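Local structure of nicotinate-nucleotide--dimethylbenzimidazole phosphoribosyltransferase (Thermus thermophilus HB8, 1WX1) at residues A[16-19]-A[20-24]; A[64-67]-A[68-72]; A[117-120]-A[121-125]. The protein probably catalyses transfer of the phosphoribosyl group of nicotinate mononucleotide to 5,6-dimethylbenzimidazole, giving alpha-ribazole 5'-phosphate and nicotinate on the way to cobalamin. All coordinates share one frame; numbering follows the deposited sequence.

Interaction 1. Residues A[16-19]-A[20-24]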
loop_
_atom_site.group_PDB
_atom_site.type_symbol
_atom_site.label_atom_id
_atom_site.label_comp_id
_atom_site.label_asym_id
_atom_site.label_seq_id
_atom_site.Cartn_x
_atom_site.Cartn_y
_atom_site.Cartn_z
ATOM N N LEU A 16 5.971 18.003 13.317
ATOM C CA LEU A 16 6.280 16.637 13.729
ATOM C C LEU A 16 7.760 16.342 13.513
ATOM O O LEU A 16 8.405 16.967 12.673
ATOM C CB LEU A 16 5.431 15.632 12.947
ATOM C CG LEU A 16 3.922 15.695 13.200
ATOM C CD1 LEU A 16 3.241 14.597 12.397
ATOM C CD2 LEU A 16 3.626 15.537 14.694
ATOM N N THR A 17 8.292 15.387 14.270
ATOM C CA THR A 17 9.703 15.033 14.170
ATOM C C THR A 17 10.095 14.292 12.897
ATOM O O THR A 17 10.295 13.077 12.895
ATOM C CB THR A 17 10.161 14.211 15.399
ATOM O OG1 THR A 17 9.279 13.098 15.598
ATOM C CG2 THR A 17 10.158 15.088 16.651
ATOM N N LYS A 18 10.212 15.052 11.815
ATOM C CA LYS A 18 10.608 14.533 10.514
ATOM C C LYS A 18 10.710 15.689 9.527
ATOM O O LYS A 18 10.087 16.735 9.715
ATOM C CB LYS A 18 9.612 13.471 10.019
ATOM C CG LYS A 18 8.147 13.821 10.176
ATOM C CD LYS A 18 7.664 14.764 9.101
ATOM C CE LYS A 18 6.157 14.946 9.185
ATOM N NZ LYS A 18 5.657 15.814 8.092
ATOM N N PRO A 19 11.517 15.525 8.469
ATOM C CA PRO A 19 11.668 16.596 7.477
ATOM C C PRO A 19 10.313 16.970 6.884
ATOM O O PRO A 19 9.416 16.133 6.788
ATOM C CB PRO A 19 12.601 15.978 6.434
ATOM C CG PRO A 19 13.386 14.965 7.227
ATOM C CD PRO A 19 12.325 14.350 8.104
ATOM N N PRO A 20 10.143 18.240 6.489
ATOM C CA PRO A 20 8.871 18.676 5.906
ATOM C C PRO A 20 8.529 17.850 4.670
ATOM O O PRO A 20 9.383 17.620 3.813
ATOM C CB PRO A 20 9.135 20.139 5.557
ATOM C CG PRO A 20 10.119 20.555 6.620
ATOM C CD PRO A 20 11.062 19.378 6.653
ATOM N N ARG A 21 7.285 17.390 4.592
ATOM C CA ARG A 21 6.830 16.601 3.451
ATOM C C ARG A 21 7.512 15.242 3.361
ATOM O O ARG A 21 7.391 14.560 2.352
ATOM C CB ARG A 21 7.078 17.386 2.157
ATOM C CG ARG A 21 6.385 18.743 2.151
ATOM C CD ARG A 21 6.894 19.680 1.031
ATOM N NE ARG A 21 7.852 20.675 1.522
ATOM C CZ ARG A 21 9.177 20.655 1.316
ATOM N NH1 ARG A 21 9.772 19.685 0.613
ATOM N NH2 ARG A 21 9.929 21.626 1.826
ATOM N N ALA A 22 8.213 14.842 4.418
ATOM C CA ALA A 22 8.919 13.558 4.414
ATOM C C ALA A 22 8.012 12.334 4.286
ATOM O O ALA A 22 8.453 11.283 3.831
ATOM C CB ALA A 22 9.789 13.428 5.670
ATOM N N LEU A 23 6.750 12.462 4.679
ATOM C CA LEU A 23 5.833 11.329 4.585
ATOM C C LEU A 23 4.893 11.418 3.379
ATOM O O LEU A 23 3.821 10.814 3.353
ATOM C CB LEU A 23 5.056 11.174 5.897
ATOM C CG LEU A 23 5.940 10.710 7.068
ATOM C CD1 LEU A 23 5.113 10.608 8.338
ATOM C CD2 LEU A 23 6.578 9.360 6.743
ATOM N N GLY A 24 5.332 12.180 2.380
ATOM C CA GLY A 24 4.597 12.342 1.135
ATOM C C GLY A 24 3.082 12.448 1.130
ATOM O O GLY A 24 2.487 13.196 1.905
#

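Interaction 2. Residues A[64-67]-A[68-72]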
loop_
_atom_site.group_PDB
_atom_site.type_symbol
_atom_site.label_atom_id
_atom_site.label_comp_id
_atom_site.label_asym_id
_atom_site.label_seq_id
_atom_site.Cartn_x
_atom_site.Cartn_y
_atom_site.Cartn_z
ATOM N N SER A 64 -18.706 -10.233 -21.751
ATOM C CA SER A 64 -17.918 -10.925 -20.738
ATOM C C SER A 64 -17.612 -12.367 -21.129
ATOM O O SER A 64 -18.449 -13.052 -21.721
ATOM C CB SER A 64 -18.661 -10.917 -19.400
ATOM O OG SER A 64 -17.933 -11.633 -18.419
ATOM N N ALA A 65 -16.414 -12.828 -20.778
ATOM C CA ALA A 65 -15.991 -14.194 -21.076
ATOM C C ALA A 65 -16.578 -15.172 -20.064
ATOM O O ALA A 65 -16.617 -16.380 -20.301
ATOM C CB ALA A 65 -14.468 -14.287 -21.060
ATOM N N TYR A 66 -17.039 -14.646 -18.935
ATOM C CA TYR A 66 -17.613 -15.477 -17.885
ATOM C C TYR A 66 -19.133 -15.558 -17.963
ATOM O O TYR A 66 -19.798 -14.570 -18.258
ATOM C CB TYR A 66 -17.216 -14.925 -16.515
ATOM C CG TYR A 66 -15.744 -15.038 -16.215
ATOM C CD1 TYR A 66 -15.183 -16.258 -15.840
ATOM C CD2 TYR A 66 -14.906 -13.929 -16.320
ATOM C CE1 TYR A 66 -13.819 -16.373 -15.572
ATOM C CE2 TYR A 66 -13.541 -14.031 -16.057
ATOM C CZ TYR A 66 -13.006 -15.256 -15.685
ATOM O OH TYR A 66 -11.660 -15.364 -15.422
ATOM N N PRO A 67 -19.699 -16.746 -17.699
ATOM C CA PRO A 67 -21.151 -16.935 -17.736
ATOM C C PRO A 67 -21.793 -16.218 -16.547
ATOM O O PRO A 67 -21.184 -16.095 -15.486
ATOM C CB PRO A 67 -21.302 -18.450 -17.660
ATOM C CG PRO A 67 -20.126 -18.856 -16.819
ATOM C CD PRO A 67 -19.014 -18.018 -17.407
ATOM N N GLN A 68 -23.026 -15.760 -16.735
ATOM C CA GLN A 68 -23.760 -15.031 -15.712
ATOM C C GLN A 68 -23.812 -15.720 -14.349
ATOM O O GLN A 68 -23.795 -15.047 -13.312
ATOM C CB GLN A 68 -25.187 -14.773 -16.208
ATOM C CG GLN A 68 -26.001 -13.889 -15.294
ATOM C CD GLN A 68 -27.212 -13.311 -15.995
ATOM O OE1 GLN A 68 -28.159 -14.026 -16.315
ATOM N NE2 GLN A 68 -27.182 -12.009 -16.247
ATOM N N GLU A 69 -23.869 -17.049 -14.358
ATOM C CA GLU A 69 -23.951 -17.840 -13.137
ATOM C C GLU A 69 -22.826 -17.562 -12.152
ATOM O O GLU A 69 -22.974 -17.817 -10.965
ATOM C CB GLU A 69 -23.926 -19.346 -13.473
ATOM C CG GLU A 69 -22.681 -19.790 -14.203
ATOM C CD GLU A 69 -22.741 -21.206 -14.730
ATOM O OE1 GLU A 69 -23.023 -22.142 -13.939
ATOM O OE2 GLU A 69 -22.500 -21.381 -15.939
ATOM N N VAL A 70 -21.701 -17.053 -12.644
ATOM C CA VAL A 70 -20.552 -16.763 -11.792
ATOM C C VAL A 70 -20.842 -15.748 -10.683
ATOM O O VAL A 70 -20.253 -15.817 -9.606
ATOM C CB VAL A 70 -19.349 -16.283 -12.640
ATOM C CG1 VAL A 70 -18.210 -15.826 -11.731
ATOM C CG2 VAL A 70 -18.863 -17.430 -13.535
ATOM N N THR A 71 -21.760 -14.819 -10.930
ATOM C CA THR A 71 -22.101 -13.829 -9.905
ATOM C C THR A 71 -22.608 -14.541 -8.651
ATOM O O THR A 71 -22.102 -14.324 -7.550
ATOM C CB THR A 71 -23.195 -12.857 -10.393
ATOM O OG1 THR A 71 -22.759 -12.213 -11.596
ATOM C CG2 THR A 71 -23.480 -11.799 -9.336
ATOM N N ARG A 72 -23.612 -15.393 -8.823
ATOM C CA ARG A 72 -24.169 -16.129 -7.698
ATOM C C ARG A 72 -23.139 -17.059 -7.056
ATOM O O ARG A 72 -23.059 -17.162 -5.829
ATOM C CB ARG A 72 -25.382 -16.946 -8.148
ATOM C CG ARG A 72 -25.959 -17.811 -7.044
ATOM C CD ARG A 72 -27.268 -18.477 -7.446
ATOM N NE ARG A 72 -27.727 -19.350 -6.374
ATOM C CZ ARG A 72 -27.199 -20.538 -6.101
ATOM N NH1 ARG A 72 -26.197 -21.009 -6.832
ATOM N NH2 ARG A 72 -27.648 -21.241 -5.073
#

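Interaction 3. Residues A[117-120]-A[121-125]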
loop_
_atom_site.group_PDB
_atom_site.type_symbol
_atom_site.label_atom_id
_atom_site.label_comp_id
_atom_site.label_asym_id
_atom_site.label_seq_id
_atom_site.Cartn_x
_atom_site.Cartn_y
_atom_site.Cartn_z
ATOM N N LYS A 117 -32.963 -8.754 -2.746
ATOM C CA LYS A 117 -33.088 -8.879 -4.193
ATOM C C LYS A 117 -34.244 -8.029 -4.716
ATOM O O LYS A 117 -35.398 -8.246 -4.350
ATOM C CB LYS A 117 -33.301 -10.351 -4.568
ATOM C CG LYS A 117 -32.977 -10.679 -6.016
ATOM C CD LYS A 117 -33.419 -12.097 -6.395
ATOM C CE LYS A 117 -32.763 -13.174 -5.531
ATOM N NZ LYS A 117 -31.290 -13.288 -5.746
ATOM N N VAL A 118 -33.919 -7.056 -5.561
ATOM C CA VAL A 118 -34.913 -6.164 -6.150
ATOM C C VAL A 118 -35.597 -6.869 -7.324
ATOM O O VAL A 118 -36.819 -6.802 -7.494
ATOM C CB VAL A 118 -34.243 -4.860 -6.641
ATOM C CG1 VAL A 118 -35.258 -3.990 -7.383
ATOM C CG2 VAL A 118 -33.662 -4.106 -5.450
ATOM N N ARG A 119 -34.786 -7.548 -8.124
ATOM C CA ARG A 119 -35.257 -8.306 -9.276
ATOM C C ARG A 119 -34.107 -9.220 -9.674
ATOM O O ARG A 119 -32.963 -8.994 -9.271
ATOM C CB ARG A 119 -35.622 -7.370 -10.434
ATOM C CG ARG A 119 -34.565 -6.326 -10.764
ATOM C CD ARG A 119 -35.017 -5.440 -11.923
ATOM N NE ARG A 119 -35.022 -6.168 -13.193
ATOM C CZ ARG A 119 -35.643 -5.755 -14.294
ATOM N NH1 ARG A 119 -36.324 -4.612 -14.291
ATOM N NH2 ARG A 119 -35.570 -6.476 -15.404
ATOM N N PRO A 120 -34.391 -10.274 -10.455
ATOM C CA PRO A 120 -33.343 -11.204 -10.884
ATOM C C PRO A 120 -32.493 -10.607 -12.000
ATOM O O PRO A 120 -32.630 -10.971 -13.165
ATOM C CB PRO A 120 -34.141 -12.425 -11.338
ATOM C CG PRO A 120 -35.367 -11.802 -11.934
ATOM C CD PRO A 120 -35.720 -10.730 -10.905
ATOM N N GLY A 121 -31.612 -9.686 -11.630
ATOM C CA GLY A 121 -30.764 -9.042 -12.612
ATOM C C GLY A 121 -31.511 -7.958 -13.371
ATOM O O GLY A 121 -32.741 -7.918 -13.377
ATOM N N THR A 122 -30.766 -7.072 -14.015
ATOM C CA THR A 122 -31.364 -5.986 -14.782
ATOM C C THR A 122 -31.724 -6.452 -16.188
ATOM O O THR A 122 -31.328 -7.539 -16.618
ATOM C CB THR A 122 -30.379 -4.834 -14.963
ATOM O OG1 THR A 122 -29.164 -5.360 -15.509
ATOM C CG2 THR A 122 -30.090 -4.138 -13.637
ATOM N N ALA A 123 -32.478 -5.618 -16.896
ATOM C CA ALA A 123 -32.832 -5.904 -18.281
ATOM C C ALA A 123 -31.562 -5.519 -19.051
ATOM O O ALA A 123 -30.650 -4.929 -18.472
ATOM C CB ALA A 123 -34.011 -5.026 -18.720
ATOM N N ASN A 124 -31.500 -5.852 -20.339
ATOM C CA ASN A 124 -30.339 -5.541 -21.177
ATOM C C ASN A 124 -30.263 -4.031 -21.416
ATOM O O ASN A 124 -31.074 -3.477 -22.154
ATOM C CB ASN A 124 -30.467 -6.264 -22.523
ATOM C CG ASN A 124 -29.210 -6.166 -23.365
ATOM O OD1 ASN A 124 -28.366 -5.295 -23.155
ATOM N ND2 ASN A 124 -29.086 -7.059 -24.340
ATOM N N LEU A 125 -29.277 -3.376 -20.809
ATOM C CA LEU A 125 -29.132 -1.925 -20.936
ATOM C C LEU A 125 -28.867 -1.432 -22.360
ATOM O O LEU A 125 -29.045 -0.249 -22.656
ATOM C CB LEU A 125 -28.014 -1.429 -20.000
ATOM C CG LEU A 125 -26.570 -1.825 -20.325
ATOM C CD1 LEU A 125 -25.972 -0.820 -21.303
ATOM C CD2 LEU A 125 -25.742 -1.842 -19.041
#

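Interaction 1. Residues A[16-19]-A[20-24]
Pro-19 and Ala-22 meet twice, once through their backbones and once through their side chains. Ala-22 N donates to Pro-19 O over 3.0 Å, with an N-H...O angle of 147°. The same turn also sets Ala-22 CB beside the first ring, 3.6 Å from Pro-19 CD. The two prolines also touch as neighbours, with Pro-20 CD lying 3.7 Å from Pro-19 CB. Lys-18 also lies against the turn, through its aliphatic chain. Its CG lies between the backbone N and the carbonyl carbon (chi1 45°), and a second bend at chi2 folds the chain back along the turn, so that Lys-18 CD passes 4.3 Å from Ala-22 CB. The ammonium group continues past Arg-21 N to form a salt bridge with OE1 of Glu-27 on the next helix, and the same oxygen accepts from the backbone N of Leu-23, so one acidic group serves both halves of the loop.

Further out, Leu-16 and Leu-23 both lean on Ile-321 of helix 306-321. Lys-18, Pro-19 and Leu-23 pack against Leu-302 of the second subunit, and Arg-279 of that subunit donates to Arg-21 O. A second backbone bond, from Gly-24 N to Arg-21 O at 3.1 Å, closes the next bend. The loop between helix 3-14 and helix 24-37 is thus a worked example of consecutive tight turns: a type II beta turn from Pro-19 to Ala-22, with Pro-20 at its first corner and Arg-21, at positive phi, at its second, running into a type I turn from Arg-21 to Gly-24.

Interaction 2. Residues A[64-67]-A[68-72]
Pro-67 and Val-70 carry most of this contact, which turns the chain into a helix. Val-70 N donates to Pro-67 O at 3.0 Å along a nearly straight path (N-H...O angle 165°). The valine side chain exploits the same closeness. Its CG1 is turned anti to the backbone N (chi1 173°), which leaves CG2 beside that N and directed back at the proline. There the methyl approaches the ring at 3.8 Å from Pro-67 CG, and it lies 3.3 Å from the carbonyl oxygen, Pro-67 O. It also reaches the preceding residue, coming 4.2 Å from Tyr-66 CB.

Glu-69 meets the proline too, its chain crossing the ring obliquely. With CG between the backbone N and the carbonyl carbon, the otherwise extended chain passes the pyrrolidine and sets Glu-69 OE2 3.6 Å from Pro-67 CG, a van der Waals contact. Gln-68 touches the proline chiefly through its backbone and CB.

Before the proline, Ser-64 OG accepts from Tyr-66 N at 3.2 Å, an ST turn that shapes the approach. Beyond the bend, Thr-71 OG1 is hydrogen-bonded to the backbone N of Ile-165 and to Asp-55, against which the side chain of Gln-68 also rests. Ser-333 of the second subunit packs on Pro-67 and Glu-69, and its Val-332 on Val-70. Pro-67 to Val-70 is therefore a type I beta turn leading from the loop after strand 47-54 into helix 70-79, close to the probable active site: the side chain of Val-70 is about 8 Å from that of Glu-304, the predicted proton acceptor.

Interaction 3. Residues A[117-120]-A[121-125]
A side chain gripping the backbone just ahead of it is what defines this local contact: Arg-119 reaches forward to the carbonyl of Gly-121 in the loop that runs from strand 113-115, at one margin of the parallel sheet, to helix 133-152. Arg-119 NE donates to Gly-121 O at 2.9 Å, with an N-H...O angle of 146°. The oxygen sits at the edge of the guanidinium, tilted 22° from its plane. The chain gets there because CG lies between the backbone N and the carbonyl carbon (chi1 49°) and the end is bent at chi3, curling the arginine round the oxygen so that Arg-119 CG also comes 3.6 Å from Gly-121 O. Farther along the chain, Arg-119 NH2 lies 3.5 Å from Ala-123 N and 3.9 Å from Ala-123 CB.

Between the two residues the backbone makes an inverse gamma turn centred on Pro-120, in which Gly-121 N donates to Arg-119 O at 2.8 Å. Arg-119 and Gly-121 therefore hold each other by two bonds, one from backbone to backbone and one from side chain to backbone. Gly-121 has a positive phi, and a CB on it would clash with Pro-120 O. An alanine at Arg-119 is likely to leave Gly-121 O without its side-chain donor and to remove the salt bridge that Arg-119 NH1 makes with Glu-135 of helix 133-152.

Leu-228 of helix 228-242 packs against both Arg-119 and Thr-122, and Thr-122 is bound through its backbone to Asp-55 and through OG1 to Gly-57 N, joining the loop to the residues that follow strand 47-54. A sodium ion lies about 8 Å from the side chain of Ala-123.

Following the chain, the three contacts come in series, none nested in or crossing another. Interaction 1 bends the connection from helix 3-14 to helix 24-37. Interaction 2 closes the turn after the long loop from strand 47-54 and starts the chain into helix 70-79; interaction 3 shapes the loop after strand 113-115. The first lies on the opposite side of the chain's centre from the others, about 47 Å from interaction 2, centre to centre. In the dimer, however, interaction 2 of one subunit meets interaction 1 of the other, where Tyr-66 packs on Pro-19 of the second subunit. Interactions 2 and 3 approach to about 6 Å between nearest atoms, and Asp-55 is a common partner of Thr-71 and Thr-122.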